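Sel1 repeat family protein (Pseudomonas aeruginosa, PDB 6LCH) probably acts as an immunity protein that neutralises the type VI secretion effector PldB, using a helical Sel1-repeat scaffold for protein binding. Local coordinates at residues I234-K237 and L238-D241. Residues are numbered along the deposited sequence; the frame is centred on the assembly and turned at random.
Sequences IYKK and LEAD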
loop_
_atom_site.group_PDB
_atom_site.type_symbol
_atom_site.label_atom_id
_atom_site.label_comp_id
_atom_site.label_asym_id
_atom_site.label_seq_id
_atom_site.Cartn_x
_atom_site.Cartn_y
_atom_site.Cartn_z
ATOM N N ILE A 234 4.404 -6.932 15.892
ATOM C CA ILE A 234 4.705 -6.114 14.719
ATOM C C ILE A 234 3.438 -5.438 14.222
ATOM O O ILE A 234 3.443 -4.254 13.861
ATOM C CB ILE A 234 5.357 -6.974 13.621
ATOM C CG1 ILE A 234 6.834 -7.219 13.929
ATOM C CG2 ILE A 234 5.184 -6.326 12.250
ATOM C CD1 ILE A 234 7.443 -8.326 13.091
ATOM N N TYR A 235 2.326 -6.178 14.207
ATOM C CA TYR A 235 1.052 -5.583 13.835
ATOM C C TYR A 235 0.679 -4.447 14.781
ATOM O O TYR A 235 0.142 -3.424 14.346
ATOM C CB TYR A 235 -0.044 -6.649 13.804
ATOM C CG TYR A 235 -1.433 -6.096 14.012
ATOM C CD1 TYR A 235 -2.012 -6.092 15.271
ATOM C CD2 TYR A 235 -2.166 -5.577 12.952
ATOM C CE1 TYR A 235 -3.273 -5.589 15.472
ATOM C CE2 TYR A 235 -3.437 -5.070 13.145
ATOM C CZ TYR A 235 -3.985 -5.085 14.413
ATOM O OH TYR A 235 -5.246 -4.578 14.634
ATOM N N LYS A 236 0.951 -4.600 16.077
ATOM C CA LYS A 236 0.662 -3.497 16.985
ATOM C C LYS A 236 1.599 -2.323 16.734
ATOM O O LYS A 236 1.171 -1.164 16.773
ATOM C CB LYS A 236 0.739 -3.965 18.437
ATOM C CG LYS A 236 -0.386 -4.904 18.816
ATOM C CD LYS A 236 -1.721 -4.321 18.412
ATOM C CE LYS A 236 -2.385 -3.652 19.597
ATOM N NZ LYS A 236 -3.623 -2.931 19.203
ATOM N N LYS A 237 2.869 -2.602 16.429
ATOM C CA LYS A 237 3.827 -1.531 16.181
ATOM C C LYS A 237 3.454 -0.723 14.940
ATOM O O LYS A 237 3.531 0.513 14.949
ATOM C CB LYS A 237 5.224 -2.131 16.055
ATOM C CG LYS A 237 6.375 -1.160 15.984
ATOM C CD LYS A 237 6.656 -0.419 17.293
ATOM C CE LYS A 237 7.161 1.025 17.015
ATOM N NZ LYS A 237 6.068 1.926 16.495
ATOM N N LEU A 238 3.033 -1.400 13.867
ATOM C CA LEU A 238 2.653 -0.689 12.648
ATOM C C LEU A 238 1.315 0.015 12.808
ATOM O O LEU A 238 1.057 1.018 12.135
ATOM C CB LEU A 238 2.583 -1.650 11.465
ATOM C CG LEU A 238 3.875 -2.157 10.843
ATOM C CD1 LEU A 238 3.588 -3.408 10.037
ATOM C CD2 LEU A 238 4.493 -1.089 9.962
ATOM N N GLU A 239 0.453 -0.505 13.679
ATOM C CA GLU A 239 -0.815 0.150 13.961
ATOM C C GLU A 239 -0.620 1.493 14.654
ATOM O O GLU A 239 -1.385 2.431 14.414
ATOM C CB GLU A 239 -1.672 -0.783 14.800
ATOM C CG GLU A 239 -2.988 -0.245 15.227
ATOM C CD GLU A 239 -3.977 -1.384 15.363
ATOM O OE1 GLU A 239 -3.997 -2.266 14.497
ATOM O OE2 GLU A 239 -4.709 -1.460 16.362
ATOM N N ALA A 240 0.401 1.622 15.497
ATOM C CA ALA A 240 0.679 2.945 16.040
ATOM C C ALA A 240 1.520 3.779 15.076
ATOM O O ALA A 240 1.322 4.996 14.976
ATOM C CB ALA A 240 1.359 2.828 17.403
ATOM N N ASP A 241 2.432 3.153 14.334
ATOM C CA ASP A 241 3.267 3.871 13.368
ATOM C C ASP A 241 3.331 3.106 12.051
ATOM O O ASP A 241 4.178 2.224 11.864
ATOM C CB ASP A 241 4.668 4.117 13.930
ATOM C CG ASP A 241 5.428 5.192 13.170
ATOM O OD1 ASP A 241 5.207 5.347 11.949
ATOM O OD2 ASP A 241 6.256 5.881 13.798
HETATM O O HOH W 1 7.300 4.839 16.119
#
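Four successive i to i+4 backbone hydrogen bonds join residues 234-237 to 238-241, from Leu238 N to Ile234 O (2.9 Å) through to Asp241 N on Lys237 O (2.9 Å). The N-H...O angles range from 144° at Glu239 to 162° at Leu238. Among the charged side chains, Lys236 and Glu239 run side by side, and Lys236 NZ reaches Glu239 OE2 in a weak salt bridge of 3.4 Å. The lysine chain, folded at its second and third side-chain torsions, brings its amine back towards the carboxylate. With CG anti to the backbone N (chi1 178°) and an extended chain, Glu239 also sets its carboxylate almost perpendicular to the Tyr235 ring. This is the C-terminal turn of helix 225-240, which packs against helix 199-208 through Ile234 and Tyr235 on Ala202, consistent with the helical packing of a Sel1-repeat protein; Asp241 is the first residue to leave helical backbone angles. There a water bridges Lys237 NZ (3.2 Å) and Asp241 OD2 (2.8 Å), the two charged groups not touching directly. Asp241 OD1 accepts from Asp243 N and pairs with Lys36. The apolar contact is Ile234 CG2 against Leu238 CD1 at 4.0 Å; the two side chains lie side by side, point the same way and both touch Phe246.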